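Local coordinates for uncharacterized protein (Archaeoglobus fulgidus, PDB 3LOT) that probably cleaves beta-keto acids such as 3-keto-5-aminohexanoate, as a zinc-dependent enzyme of the BKACE family, at residues D[170-181]-D[198-209]. Sequence-based numbering, arbitrary orientation.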
loop_
_atom_site.group_PDB
_atom_site.type_symbol
_atom_site.label_atom_id
_atom_site.label_comp_id
_atom_site.label_asym_id
_atom_site.label_seq_id
_atom_site.Cartn_x
_atom_site.Cartn_y
_atom_site.Cartn_z
ATOM N N LYS D 170 15.940 -26.874 -9.998
ATOM C CA LYS D 170 15.068 -25.985 -9.255
ATOM C C LYS D 170 14.614 -24.840 -10.150
ATOM O O LYS D 170 15.442 -24.184 -10.788
ATOM C CB LYS D 170 15.729 -25.363 -8.042
ATOM C CG LYS D 170 14.692 -24.624 -7.184
ATOM C CD LYS D 170 15.207 -24.172 -5.860
ATOM C CE LYS D 170 14.092 -23.481 -4.998
ATOM N NZ LYS D 170 13.086 -24.440 -4.493
ATOM N N PRO D 171 13.304 -24.568 -10.162
ATOM C CA PRO D 171 12.815 -23.395 -10.852
ATOM C C PRO D 171 13.091 -22.096 -10.104
ATOM O O PRO D 171 12.829 -21.961 -8.906
ATOM C CB PRO D 171 11.290 -23.645 -10.930
ATOM C CG PRO D 171 11.111 -25.056 -10.575
ATOM C CD PRO D 171 12.199 -25.417 -9.690
ATOM N N GLU D 172 13.609 -21.126 -10.832
ATOM C CA GLU D 172 13.656 -19.765 -10.347
ATOM C C GLU D 172 12.605 -19.032 -11.149
ATOM O O GLU D 172 12.764 -18.869 -12.350
ATOM C CB GLU D 172 15.015 -19.147 -10.587
ATOM C CG GLU D 172 15.074 -17.701 -10.119
ATOM C CD GLU D 172 16.437 -17.091 -10.221
ATOM O OE1 GLU D 172 16.775 -16.626 -11.312
ATOM O OE2 GLU D 172 17.125 -16.997 -9.196
ATOM N N LEU D 173 11.571 -18.543 -10.460
ATOM C CA LEU D 173 10.307 -18.216 -11.101
ATOM C C LEU D 173 10.304 -16.732 -11.341
ATOM O O LEU D 173 10.138 -15.970 -10.412
ATOM C CB LEU D 173 9.155 -18.622 -10.194
ATOM C CG LEU D 173 9.086 -20.133 -9.832
ATOM C CD1 LEU D 173 8.165 -20.307 -8.655
ATOM C CD2 LEU D 173 8.597 -20.936 -11.037
ATOM N N GLU D 174 10.460 -16.346 -12.593
ATOM C CA GLU D 174 10.685 -14.953 -12.928
ATOM C C GLU D 174 9.312 -14.325 -13.042
ATOM O O GLU D 174 8.445 -14.862 -13.760
ATOM C CB GLU D 174 11.431 -14.832 -14.252
ATOM C CG GLU D 174 12.595 -15.820 -14.433
ATOM C CD GLU D 174 13.695 -15.686 -13.396
ATOM O OE1 GLU D 174 13.821 -14.613 -12.762
ATOM O OE2 GLU D 174 14.439 -16.680 -13.208
ATOM N N CYS D 175 9.099 -13.264 -12.277
ATOM C CA CYS D 175 7.869 -12.514 -12.313
ATOM C C CYS D 175 8.090 -11.043 -12.651
ATOM O O CYS D 175 8.817 -10.354 -11.955
ATOM C CB CYS D 175 7.151 -12.575 -10.976
ATOM S SG CYS D 175 6.697 -14.294 -10.486
ATOM N N TYR D 176 7.416 -10.592 -13.705
ATOM C CA TYR D 176 7.566 -9.234 -14.245
ATOM C C TYR D 176 6.344 -8.347 -13.993
ATOM O O TYR D 176 6.282 -7.207 -14.503
ATOM C CB TYR D 176 7.795 -9.257 -15.760
ATOM C CG TYR D 176 9.033 -9.964 -16.249
ATOM C CD1 TYR D 176 9.079 -11.350 -16.298
ATOM C CD2 TYR D 176 10.116 -9.246 -16.731
ATOM C CE1 TYR D 176 10.206 -12.027 -16.790
ATOM C CE2 TYR D 176 11.248 -9.889 -17.207
ATOM C CZ TYR D 176 11.285 -11.286 -17.244
ATOM O OH TYR D 176 12.413 -11.923 -17.695
ATOM N N ASP D 177 5.350 -8.875 -13.263
ATOM C CA ASP D 177 4.114 -8.138 -12.995
ATOM C C ASP D 177 3.325 -8.869 -11.886
ATOM O O ASP D 177 3.597 -10.032 -11.560
ATOM C CB ASP D 177 3.252 -8.089 -14.267
ATOM C CG ASP D 177 2.496 -6.797 -14.440
ATOM O OD1 ASP D 177 2.194 -6.056 -13.459
ATOM O OD2 ASP D 177 2.171 -6.522 -15.622
ATOM N N ILE D 178 2.345 -8.172 -11.340
ATOM C CA ILE D 178 1.481 -8.703 -10.284
ATOM C C ILE D 178 0.730 -9.932 -10.786
ATOM O O ILE D 178 0.599 -10.924 -10.062
ATOM C CB ILE D 178 0.535 -7.636 -9.752
ATOM C CG1 ILE D 178 1.351 -6.426 -9.231
ATOM C CG2 ILE D 178 -0.415 -8.225 -8.657
ATOM C CD1 ILE D 178 2.375 -6.800 -8.174
ATOM N N GLY D 179 0.202 -9.875 -12.005
ATOM C CA GLY D 179 -0.534 -11.015 -12.565
ATOM C C GLY D 179 0.278 -12.293 -12.613
ATOM O O GLY D 179 -0.252 -13.397 -12.567
ATOM N N GLN D 180 1.581 -12.133 -12.779
ATOM C CA GLN D 180 2.515 -13.273 -12.834
ATOM C C GLN D 180 2.793 -13.896 -11.457
ATOM O O GLN D 180 3.086 -15.103 -11.340
ATOM C CB GLN D 180 3.830 -12.836 -13.513
ATOM C CG GLN D 180 3.611 -12.419 -14.989
ATOM C CD GLN D 180 4.885 -12.297 -15.802
ATOM O OE1 GLN D 180 5.998 -12.505 -15.309
ATOM N NE2 GLN D 180 4.725 -11.944 -17.070
ATOM N N ILE D 181 2.663 -13.097 -10.403
ATOM C CA ILE D 181 2.658 -13.671 -9.050
ATOM C C ILE D 181 1.357 -14.463 -8.843
ATOM O O ILE D 181 1.349 -15.561 -8.299
ATOM C CB ILE D 181 2.828 -12.609 -7.978
ATOM C CG1 ILE D 181 4.100 -11.754 -8.283
ATOM C CG2 ILE D 181 2.844 -13.281 -6.610
ATOM C CD1 ILE D 181 4.552 -10.802 -7.134
ATOM N N ARG D 198 11.198 -20.353 -5.304
ATOM C CA ARG D 198 12.171 -19.290 -5.493
ATOM C C ARG D 198 11.642 -18.339 -6.534
ATOM O O ARG D 198 11.527 -18.710 -7.687
ATOM C CB ARG D 198 13.504 -19.890 -5.934
ATOM C CG ARG D 198 14.620 -18.865 -6.175
ATOM C CD ARG D 198 14.885 -17.994 -4.998
ATOM N NE ARG D 198 16.117 -17.227 -5.201
ATOM C CZ ARG D 198 16.667 -16.408 -4.298
ATOM N NH1 ARG D 198 16.129 -16.262 -3.117
ATOM N NH2 ARG D 198 17.784 -15.733 -4.582
ATOM N N LEU D 199 11.372 -17.095 -6.137
ATOM C CA LEU D 199 10.838 -16.073 -7.051
ATOM C C LEU D 199 11.872 -14.988 -7.313
ATOM O O LEU D 199 12.634 -14.597 -6.442
ATOM C CB LEU D 199 9.573 -15.355 -6.478
ATOM C CG LEU D 199 8.325 -16.054 -5.911
ATOM C CD1 LEU D 199 7.023 -15.231 -6.148
ATOM C CD2 LEU D 199 8.151 -17.430 -6.423
ATOM N N GLN D 200 11.837 -14.431 -8.502
ATOM C CA GLN D 200 12.605 -13.268 -8.785
ATOM C C GLN D 200 11.697 -12.192 -9.377
ATOM O O GLN D 200 10.938 -12.433 -10.318
ATOM C CB GLN D 200 13.710 -13.640 -9.719
ATOM C CG GLN D 200 14.630 -12.500 -10.117
ATOM C CD GLN D 200 16.039 -12.982 -10.154
ATOM O OE1 GLN D 200 16.852 -12.581 -9.343
ATOM N NE2 GLN D 200 16.316 -13.925 -11.052
ATOM N N PHE D 201 11.749 -11.027 -8.786
ATOM C CA PHE D 201 10.897 -9.937 -9.180
ATOM C C PHE D 201 11.732 -9.072 -10.119
ATOM O O PHE D 201 12.843 -8.690 -9.738
ATOM C CB PHE D 201 10.499 -9.134 -7.959
ATOM C CG PHE D 201 9.753 -9.919 -6.896
ATOM C CD1 PHE D 201 8.864 -10.910 -7.217
ATOM C CD2 PHE D 201 9.889 -9.571 -5.555
ATOM C CE1 PHE D 201 8.143 -11.557 -6.220
ATOM C CE2 PHE D 201 9.172 -10.241 -4.570
ATOM C CZ PHE D 201 8.318 -11.235 -4.909
ATOM N N ILE D 202 11.250 -8.836 -11.343
ATOM C CA ILE D 202 12.006 -8.094 -12.369
ATOM C C ILE D 202 11.288 -6.786 -12.707
ATOM O O ILE D 202 10.136 -6.774 -13.175
ATOM C CB ILE D 202 12.239 -8.920 -13.624
ATOM C CG1 ILE D 202 12.898 -10.288 -13.228
ATOM C CG2 ILE D 202 13.137 -8.157 -14.624
ATOM C CD1 ILE D 202 13.529 -11.084 -14.393
ATOM N N HIS D 203 11.976 -5.688 -12.468
ATOM C CA HIS D 203 11.368 -4.351 -12.535
ATOM C C HIS D 203 11.989 -3.541 -13.641
ATOM O O HIS D 203 13.214 -3.437 -13.723
ATOM C CB HIS D 203 11.534 -3.653 -11.163
ATOM C CG HIS D 203 10.642 -4.229 -10.093
ATOM N ND1 HIS D 203 9.441 -3.651 -9.726
ATOM C CD2 HIS D 203 10.760 -5.352 -9.342
ATOM C CE1 HIS D 203 8.871 -4.380 -8.784
ATOM N NE2 HIS D 203 9.641 -5.433 -8.546
ATOM N N GLY D 204 11.141 -2.949 -14.468
ATOM C CA GLY D 204 11.546 -1.953 -15.433
ATOM C C GLY D 204 11.501 -2.397 -16.884
ATOM O O GLY D 204 12.036 -1.721 -17.732
ATOM N N ILE D 205 10.922 -3.543 -17.193
ATOM C CA ILE D 205 10.771 -3.965 -18.576
ATOM C C ILE D 205 9.550 -3.261 -19.188
ATOM O O ILE D 205 8.502 -3.109 -18.533
ATOM C CB ILE D 205 10.637 -5.504 -18.729
ATOM C CG1 ILE D 205 11.880 -6.210 -18.187
ATOM C CG2 ILE D 205 10.391 -5.893 -20.197
ATOM C CD1 ILE D 205 13.172 -5.788 -18.776
ATOM N N LEU D 206 9.701 -2.818 -20.445
ATOM C CA LEU D 206 8.580 -2.249 -21.181
ATOM C C LEU D 206 7.728 -3.463 -21.550
ATOM O O LEU D 206 8.126 -4.269 -22.399
ATOM C CB LEU D 206 9.050 -1.439 -22.397
ATOM C CG LEU D 206 7.966 -0.862 -23.357
ATOM C CD1 LEU D 206 6.934 -0.043 -22.610
ATOM C CD2 LEU D 206 8.515 -0.077 -24.521
ATOM N N GLY D 207 6.546 -3.565 -20.923
ATOM C CA GLY D 207 5.704 -4.747 -21.007
ATOM C C GLY D 207 5.454 -5.346 -19.641
ATOM O O GLY D 207 4.573 -6.201 -19.472
ATOM N N GLY D 208 6.235 -4.899 -18.660
ATOM C CA GLY D 208 6.093 -5.316 -17.283
ATOM C C GLY D 208 5.935 -4.187 -16.318
ATOM O O GLY D 208 5.736 -3.030 -16.714
ATOM N N ILE D 209 5.994 -4.530 -15.030
ATOM C CA ILE D 209 5.910 -3.530 -13.965
ATOM C C ILE D 209 7.163 -2.642 -13.910
ATOM O O ILE D 209 8.244 -3.080 -14.280
ATOM C CB ILE D 209 5.657 -4.212 -12.610
ATOM C CG1 ILE D 209 5.214 -3.177 -11.603
ATOM C CG2 ILE D 209 6.903 -5.005 -12.102
ATOM C CD1 ILE D 209 4.472 -3.743 -10.348
HETATM O O HOH W 1 10.950 -22.653 -7.133
HETATM O O HOH W 2 18.738 -14.713 -8.709
HETATM O O HOH W 3 3.807 -8.188 -17.635
#
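Gln-200 and Glu-174 run side by side, pointing the same way from neighbouring parallel strands. In one of the two modelled conformers of Glu-174, and so only conditionally, the amide NE2 of Gln-200 donates over 3.1 Å to the syn lone pair of Glu-174 OE1, which lies in the amide plane. Glu-172 comes across obliquely, its carboxylate turned 67° from that amide; OE1 stands 2.8 Å from Gln-200 NE2, too bent for a hydrogen bond. With CG anti to its backbone N (chi1 178°), Glu-172 extends alongside Arg-198, OE2 remaining 4.1 Å from NE, beyond a salt bridge, while the guanidinium pairs with Asp-256. A water spans Glu-172 OE2 and Gln-200 OE1, the latter also bonded to Ser-235. With an alanine at Glu-172, Arg-198 NE is likely to lose its nearby opposite charge and a gap to open beside the Gln-200 amide.

On the other sheet face, Leu-173 CD1 packs against Leu-199 CD2 at 3.6 Å, and Ile-181 CD1 reaches Phe-201 CE1 obliquely. Near the C-terminal end of strand 197-203, Ile-202 lays CB over one face of the Tyr-176 ring in a CH-pi contact, 4.1 Å from the centroid, and Ile-205 CG1 meets the ring edge. Backbone bonds such as Cys-175 N to Gln-200 O (2.8 Å) hold strands 170-175 and 197-203 side by side, helix 178-189 making the crossover: the right-handed beta-alpha-beta unit of a TIM barrel, with Glu-172 near the zinc ligand His-50.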